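Local coordinates for Amuc_1102 (Akkermansia muciniphila, PDB 7DSZ), which is of unknown function but adopts an immunoglobulin-like fold related to archaeal type IV pilus proteins, consistent with a role in a pilus-like assembly, at residues K50-F58 / T183-P194. Numbering follows the deposited sequence.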
ATOM      1  N   LYS C  50       0.279  10.648 -18.475  1.00 35.10           N
ATOM      2  CA  LYS C  50      -1.147  10.352 -18.481  1.00 27.78           C
ATOM      3  C   LYS C  50      -1.425   8.885 -18.168  1.00 24.98           C
ATOM      4  O   LYS C  50      -0.912   7.972 -18.827  1.00 24.14           O
ATOM      5  CB  LYS C  50      -1.777  10.748 -19.813  1.00 28.63           C
ATOM      6  CG  LYS C  50      -1.957  12.258 -19.954  1.00 26.02           C
ATOM      7  CD  LYS C  50      -2.764  12.561 -21.228  1.00 40.80           C
ATOM      8  CE  LYS C  50      -2.837  14.056 -21.535  1.00 42.89           C
ATOM      9  NZ  LYS C  50      -3.666  14.802 -20.549  1.00 50.25           N
ATOM     10  N   TRP C  51      -2.265   8.683 -17.163  1.00 23.99           N
ATOM     11  CA  TRP C  51      -2.776   7.390 -16.767  1.00 17.40           C
ATOM     12  C   TRP C  51      -4.081   7.098 -17.499  1.00 17.69           C
ATOM     13  O   TRP C  51      -4.841   8.007 -17.824  1.00 19.59           O
ATOM     14  CB  TRP C  51      -3.040   7.392 -15.261  1.00 19.76           C
ATOM     15  CG  TRP C  51      -1.813   7.389 -14.432  1.00 17.97           C
ATOM     16  CD1 TRP C  51      -0.846   8.364 -14.355  1.00 19.77           C
ATOM     17  CD2 TRP C  51      -1.423   6.360 -13.538  1.00 16.69           C
ATOM     18  NE1 TRP C  51       0.143   7.970 -13.479  1.00 21.38           N
ATOM     19  CE2 TRP C  51      -0.197   6.744 -12.960  1.00 20.38           C
ATOM     20  CE3 TRP C  51      -1.978   5.121 -13.194  1.00 19.91           C
ATOM     21  CZ2 TRP C  51       0.476   5.942 -12.047  1.00 21.87           C
ATOM     22  CZ3 TRP C  51      -1.306   4.324 -12.281  1.00 22.44           C
ATOM     23  CH2 TRP C  51      -0.097   4.741 -11.717  1.00 21.04           C
ATOM     24  N   ALA C  52      -4.347   5.815 -17.740  1.00 17.22           N
ATOM     25  CA  ALA C  52      -5.673   5.391 -18.186  1.00 17.90           C
ATOM     26  C   ALA C  52      -6.574   5.245 -16.966  1.00 20.15           C
ATOM     27  O   ALA C  52      -6.276   4.457 -16.060  1.00 19.39           O
ATOM     28  CB  ALA C  52      -5.601   4.069 -18.948  1.00 18.77           C
ATOM     29  N   ASP C  53      -7.659   6.007 -16.926  1.00 16.82           N
ATOM     30  CA  ASP C  53      -8.594   5.985 -15.803  1.00 16.12           C
ATOM     31  C   ASP C  53      -9.938   5.522 -16.349  1.00 16.26           C
ATOM     32  O   ASP C  53     -10.605   6.275 -17.065  1.00 19.49           O
ATOM     33  CB  ASP C  53      -8.674   7.382 -15.171  1.00 17.23           C
ATOM     34  CG  ASP C  53      -9.769   7.522 -14.123  1.00 19.97           C
ATOM     35  OD1 ASP C  53     -10.405   6.526 -13.722  1.00 18.61           O
ATOM     36  OD2 ASP C  53      -9.953   8.665 -13.677  1.00 19.73           O
ATOM     37  N   PHE C  54     -10.312   4.279 -16.036  1.00 15.20           N
ATOM     38  CA  PHE C  54     -11.575   3.707 -16.485  1.00 17.99           C
ATOM     39  C   PHE C  54     -12.620   3.997 -15.420  1.00 19.41           C
ATOM     40  O   PHE C  54     -12.448   3.595 -14.271  1.00 18.40           O
ATOM     41  CB  PHE C  54     -11.457   2.197 -16.710  1.00 16.86           C
ATOM     42  CG  PHE C  54     -10.514   1.807 -17.821  1.00 17.63           C
ATOM     43  CD1 PHE C  54     -10.985   1.644 -19.123  1.00 19.74           C
ATOM     44  CD2 PHE C  54      -9.173   1.567 -17.563  1.00 18.56           C
ATOM     45  CE1 PHE C  54     -10.105   1.260 -20.163  1.00 22.26           C
ATOM     46  CE2 PHE C  54      -8.298   1.200 -18.579  1.00 21.06           C
ATOM     47  CZ  PHE C  54      -8.773   1.038 -19.882  1.00 23.70           C
ATOM     48  N   GLU C  55     -13.699   4.688 -15.795  1.00 15.21           N
ATOM     49  CA  GLU C  55     -14.703   5.157 -14.839  1.00 17.20           C
ATOM     50  C   GLU C  55     -16.057   4.584 -15.211  1.00 16.21           C
ATOM     51  O   GLU C  55     -16.441   4.648 -16.379  1.00 17.15           O
ATOM     52  CB  GLU C  55     -14.798   6.683 -14.865  1.00 15.80           C
ATOM     53  CG  GLU C  55     -13.510   7.398 -14.484  1.00 16.29           C
ATOM     54  CD  GLU C  55     -13.446   7.608 -12.999  1.00 17.02           C
ATOM     55  OE1 GLU C  55     -14.484   8.034 -12.425  1.00 17.57           O
ATOM     56  OE2 GLU C  55     -12.385   7.328 -12.398  1.00 16.69           O
ATOM     57  N   ILE C  56     -16.802   4.057 -14.236  1.00 17.13           N
ATOM     58  CA  ILE C  56     -18.176   3.640 -14.467  1.00 14.70           C
ATOM     59  C   ILE C  56     -19.107   4.217 -13.406  1.00 17.94           C
ATOM     60  O   ILE C  56     -18.935   3.945 -12.212  1.00 15.71           O
ATOM     61  CB  ILE C  56     -18.334   2.108 -14.567  1.00 16.57           C
ATOM     62  CG1 ILE C  56     -19.783   1.738 -14.907  1.00 18.15           C
ATOM     63  CG2 ILE C  56     -17.827   1.364 -13.319  1.00 16.04           C
ATOM     64  CD1 ILE C  56     -19.894   0.319 -15.525  1.00 16.69           C
ATOM     65  N   PRO C  57     -20.077   5.045 -13.784  1.00 17.39           N
ATOM     66  CA  PRO C  57     -21.066   5.523 -12.817  1.00 16.44           C
ATOM     67  C   PRO C  57     -22.003   4.408 -12.408  1.00 14.97           C
ATOM     68  O   PRO C  57     -22.339   3.533 -13.208  1.00 18.49           O
ATOM     69  CB  PRO C  57     -21.850   6.597 -13.589  1.00 19.57           C
ATOM     70  CG  PRO C  57     -21.132   6.819 -14.871  1.00 18.78           C
ATOM     71  CD  PRO C  57     -20.336   5.543 -15.143  1.00 18.56           C
ATOM     72  N   PHE C  58     -22.453   4.462 -11.154  1.00 17.87           N
ATOM     73  CA  PHE C  58     -23.460   3.504 -10.718  1.00 17.63           C
ATOM     74  C   PHE C  58     -24.246   4.053  -9.536  1.00 19.52           C
ATOM     75  O   PHE C  58     -23.834   5.007  -8.878  1.00 18.26           O
ATOM     76  CB  PHE C  58     -22.839   2.144 -10.378  1.00 16.93           C
ATOM     77  CG  PHE C  58     -22.067   2.103  -9.081  1.00 19.67           C
ATOM     78  CD1 PHE C  58     -20.725   2.442  -9.044  1.00 17.72           C
ATOM     79  CD2 PHE C  58     -22.664   1.647  -7.923  1.00 17.70           C
ATOM     80  CE1 PHE C  58     -20.005   2.347  -7.863  1.00 15.84           C
ATOM     81  CE2 PHE C  58     -21.952   1.549  -6.739  1.00 18.59           C
ATOM     82  CZ  PHE C  58     -20.622   1.909  -6.701  1.00 16.85           C
ATOM     83  N   THR C 183      -2.625   3.862  -6.966  1.00 18.35           N
ATOM     84  CA  THR C 183      -2.214   4.884  -7.914  1.00 17.02           C
ATOM     85  C   THR C 183      -1.944   6.186  -7.178  1.00 21.36           C
ATOM     86  O   THR C 183      -2.355   6.354  -6.024  1.00 17.45           O
ATOM     87  CB  THR C 183      -3.295   5.159  -8.977  1.00 15.76           C
ATOM     88  OG1 THR C 183      -4.355   5.916  -8.368  1.00 18.34           O
ATOM     89  CG2 THR C 183      -3.845   3.868  -9.589  1.00 18.27           C
ATOM     90  N   PRO C 184      -1.288   7.149  -7.833  1.00 19.22           N
ATOM     91  CA  PRO C 184      -1.140   8.481  -7.222  1.00 20.22           C
ATOM     92  C   PRO C 184      -2.449   9.241  -7.087  1.00 17.92           C
ATOM     93  O   PRO C 184      -2.450  10.333  -6.499  1.00 17.84           O
ATOM     94  CB  PRO C 184      -0.172   9.214  -8.172  1.00 23.00           C
ATOM     95  CG  PRO C 184      -0.083   8.382  -9.399  1.00 28.05           C
ATOM     96  CD  PRO C 184      -0.437   6.983  -9.028  1.00 21.00           C
ATOM     97  N   PHE C 185      -3.552   8.711  -7.604  1.00 18.13           N
ATOM     98  CA  PHE C 185      -4.848   9.358  -7.436  1.00 18.54           C
ATOM     99  C   PHE C 185      -5.499   9.033  -6.096  1.00 19.35           C
ATOM    100  O   PHE C 185      -6.593   9.540  -5.827  1.00 17.70           O
ATOM    101  CB  PHE C 185      -5.797   8.939  -8.565  1.00 16.81           C
ATOM    102  CG  PHE C 185      -5.282   9.273  -9.938  1.00 20.56           C
ATOM    103  CD1 PHE C 185      -5.321  10.587 -10.402  1.00 22.54           C
ATOM    104  CD2 PHE C 185      -4.769   8.284 -10.760  1.00 18.47           C
ATOM    105  CE1 PHE C 185      -4.848  10.909 -11.675  1.00 23.52           C
ATOM    106  CE2 PHE C 185      -4.291   8.592 -12.030  1.00 18.15           C
ATOM    107  CZ  PHE C 185      -4.332   9.901 -12.495  1.00 18.89           C
ATOM    108  N   SER C 186      -4.846   8.223  -5.263  1.00 17.70           N
ATOM    109  CA  SER C 186      -5.483   7.649  -4.077  1.00 19.09           C
ATOM    110  C   SER C 186      -6.175   8.701  -3.215  1.00 21.12           C
ATOM    111  O   SER C 186      -7.335   8.531  -2.823  1.00 21.55           O
ATOM    112  CB  SER C 186      -4.443   6.894  -3.247  1.00 21.40           C
ATOM    113  OG  SER C 186      -5.032   6.399  -2.049  1.00 23.78           O
ATOM    114  N   VAL C 187      -5.481   9.795  -2.884  1.00 19.88           N
ATOM    115  CA  VAL C 187      -6.078  10.746  -1.939  1.00 20.28           C
ATOM    116  C   VAL C 187      -6.897  11.838  -2.614  1.00 23.65           C
ATOM    117  O   VAL C 187      -7.446  12.699  -1.912  1.00 23.06           O
ATOM    118  CB  VAL C 187      -5.014  11.415  -1.046  1.00 20.70           C
ATOM    119  CG1 VAL C 187      -4.129  10.333  -0.364  1.00 21.66           C
ATOM    120  CG2 VAL C 187      -4.187  12.398  -1.842  1.00 21.02           C
ATOM    121  N   PHE C 188      -7.020  11.824  -3.938  1.00 18.36           N
ATOM    122  CA  PHE C 188      -7.727  12.873  -4.663  1.00 18.33           C
ATOM    123  C   PHE C 188      -9.109  12.407  -5.095  1.00 17.44           C
ATOM    124  O   PHE C 188      -9.374  11.213  -5.201  1.00 19.66           O
ATOM    125  CB  PHE C 188      -6.908  13.303  -5.873  1.00 18.01           C
ATOM    126  CG  PHE C 188      -5.614  13.965  -5.488  1.00 19.89           C
ATOM    127  CD1 PHE C 188      -5.606  15.307  -5.120  1.00 23.20           C
ATOM    128  CD2 PHE C 188      -4.437  13.247  -5.430  1.00 22.97           C
ATOM    129  CE1 PHE C 188      -4.427  15.931  -4.745  1.00 27.65           C
ATOM    130  CE2 PHE C 188      -3.246  13.868  -5.036  1.00 26.01           C
ATOM    131  CZ  PHE C 188      -3.256  15.218  -4.701  1.00 24.31           C
ATOM    132  N   TRP C 189     -10.000  13.380  -5.338  1.00 18.01           N
ATOM    133  CA  TRP C 189     -11.390  13.085  -5.691  1.00 18.72           C
ATOM    134  C   TRP C 189     -11.985  12.057  -4.740  1.00 17.55           C
ATOM    135  O   TRP C 189     -12.677  11.121  -5.153  1.00 18.03           O
ATOM    136  CB  TRP C 189     -11.513  12.583  -7.131  1.00 17.60           C
ATOM    137  CG  TRP C 189     -11.136  13.553  -8.210  1.00 19.35           C
ATOM    138  CD1 TRP C 189     -10.656  14.833  -8.070  1.00 20.50           C
ATOM    139  CD2 TRP C 189     -11.248  13.312  -9.612  1.00 17.98           C
ATOM    140  NE1 TRP C 189     -10.439  15.386  -9.323  1.00 21.87           N
ATOM    141  CE2 TRP C 189     -10.793  14.464 -10.278  1.00 23.24           C
ATOM    142  CE3 TRP C 189     -11.669  12.210 -10.370  1.00 17.51           C
ATOM    143  CZ2 TRP C 189     -10.753  14.550 -11.663  1.00 20.74           C
ATOM    144  CZ3 TRP C 189     -11.637  12.302 -11.757  1.00 19.07           C
ATOM    145  CH2 TRP C 189     -11.184  13.466 -12.383  1.00 21.48           C
ATOM    146  N   TYR C 190     -11.729  12.235  -3.444  1.00 17.85           N
ATOM    147  CA  TYR C 190     -12.007  11.156  -2.512  1.00 22.02           C
ATOM    148  C   TYR C 190     -13.501  10.856  -2.441  1.00 25.74           C
ATOM    149  O   TYR C 190     -13.899   9.684  -2.374  1.00 28.99           O
ATOM    150  CB  TYR C 190     -11.435  11.478  -1.126  1.00 20.89           C
ATOM    151  CG  TYR C 190     -11.639  10.321  -0.169  1.00 23.66           C
ATOM    152  CD1 TYR C 190     -10.751   9.240  -0.160  1.00 29.46           C
ATOM    153  CD2 TYR C 190     -12.739  10.281   0.696  1.00 29.58           C
ATOM    154  CE1 TYR C 190     -10.938   8.153   0.699  1.00 29.67           C
ATOM    155  CE2 TYR C 190     -12.940   9.199   1.563  1.00 24.71           C
ATOM    156  CZ  TYR C 190     -12.029   8.140   1.562  1.00 26.59           C
ATOM    157  OH  TYR C 190     -12.207   7.043   2.387  1.00 27.07           O
ATOM    158  N   ASP C 191     -14.343  11.891  -2.527  1.00 20.24           N
ATOM    159  CA  ASP C 191     -15.790  11.711  -2.400  1.00 24.89           C
ATOM    160  C   ASP C 191     -16.464  11.126  -3.633  1.00 23.68           C
ATOM    161  O   ASP C 191     -17.676  10.869  -3.584  1.00 22.49           O
ATOM    162  CB  ASP C 191     -16.453  13.046  -2.079  1.00 28.49           C
ATOM    163  CG  ASP C 191     -16.232  13.446  -0.655  1.00 46.38           C
ATOM    164  OD1 ASP C 191     -15.837  12.545   0.120  1.00 43.56           O
ATOM    165  OD2 ASP C 191     -16.441  14.628  -0.312  1.00 51.61           O
ATOM    166  N   ARG C 192     -15.740  10.951  -4.740  1.00 16.75           N
ATOM    167  CA  ARG C 192     -16.359  10.490  -5.980  1.00 17.95           C
ATOM    168  C   ARG C 192     -16.640   8.991  -5.971  1.00 19.26           C
ATOM    169  O   ARG C 192     -17.508   8.524  -6.726  1.00 16.80           O
ATOM    170  CB  ARG C 192     -15.452  10.872  -7.162  1.00 17.58           C
ATOM    171  CG  ARG C 192     -15.877  10.343  -8.542  1.00 16.05           C
ATOM    172  CD  ARG C 192     -14.933  10.903  -9.614  1.00 15.33           C
ATOM    173  NE  ARG C 192     -15.138  10.330 -10.942  1.00 16.89           N
ATOM    174  CZ  ARG C 192     -15.884  10.906 -11.879  1.00 18.79           C
ATOM    175  NH1 ARG C 192     -16.497  12.064 -11.614  1.00 18.72           N
ATOM    176  NH2 ARG C 192     -16.019  10.342 -13.075  1.00 17.34           N
ATOM    177  N   TYR C 193     -15.939   8.233  -5.133  1.00 17.13           N
ATOM    178  CA  TYR C 193     -15.963   6.780  -5.130  1.00 15.39           C
ATOM    179  C   TYR C 193     -16.151   6.274  -3.709  1.00 15.81           C
ATOM    180  O   TYR C 193     -15.776   6.953  -2.747  1.00 17.84           O
ATOM    181  CB  TYR C 193     -14.641   6.206  -5.660  1.00 17.70           C
ATOM    182  CG  TYR C 193     -14.056   6.879  -6.882  1.00 14.69           C
ATOM    183  CD1 TYR C 193     -13.217   7.984  -6.755  1.00 15.92           C
ATOM    184  CD2 TYR C 193     -14.304   6.375  -8.161  1.00 18.40           C
ATOM    185  CE1 TYR C 193     -12.657   8.577  -7.873  1.00 16.84           C
ATOM    186  CE2 TYR C 193     -13.750   6.976  -9.287  1.00 18.26           C
ATOM    187  CZ  TYR C 193     -12.920   8.065  -9.120  1.00 15.93           C
ATOM    188  OH  TYR C 193     -12.345   8.696 -10.196  1.00 16.44           O
ATOM    189  N   PRO C 194     -16.664   5.063  -3.538  1.00 15.94           N
ATOM    190  CA  PRO C 194     -16.662   4.472  -2.195  1.00 16.10           C
ATOM    191  C   PRO C 194     -15.249   4.108  -1.753  1.00 18.21           C
ATOM    192  O   PRO C 194     -14.292   4.070  -2.535  1.00 18.44           O
ATOM    193  CB  PRO C 194     -17.532   3.215  -2.337  1.00 19.04           C
ATOM    194  CG  PRO C 194     -18.163   3.300  -3.722  1.00 19.43           C
ATOM    195  CD  PRO C 194     -17.224   4.135  -4.538  1.00 17.75           C
TER
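E55, on strand 50-63, meets R192 and Y193 of the 183-194 loop through separate carboxylate oxygens. R192 grips OE1 side-on in a salt bridge: its NE and NH2 each lie 2.8 Å from E55 OE1. Both bonds are bent, and both nitrogens reach the oxygen from one face of the carboxylate, well above its plane, although OE1 itself stays in the guanidinium plane. An extended chain, with CG anti to the backbone N (chi1 174°), carries the R192 head this far. The other oxygen takes the phenol: Y193 OH donates to E55 OE2 at 2.6 Å on the syn side, with the ring turned 71° from the carboxylate. A bend at chi2 turns the E55 carboxylate toward both partners, and R192 CG sits over the centre of the Y193 ring. With an alanine in place of E55, the R192 guanidinium is likely to lose its carboxylate mate and the Y193 hydroxyl its acceptor. D53 OD1 lies 2.5 Å from E55 OE2; D53 OD2 is salt-bridged to R31.

Nearer the start of the strand the contact is apolar. F185 turns its edge to one face of W51 in a T-shaped pair, planes at 84°, with F185 CE2 3.7 Å from W51 CG. P184 CD packs 3.3 Å from W51 CZ2, and T183 CG2 touches W51 CZ3 at 3.7 Å. T183 OG1 accepts from F185 N at 3.0 Å in an ST turn and is also hydrogen-bonded to K180 O. At the far end P194 CG meets the edge of the F58 ring.

The loop lies over the face presented by W51, D53 and E55 and reaches F58, on the middle strand of an antiparallel sheet between 18-32 and 109-115, whose Y110 makes a cation-pi contact with R192.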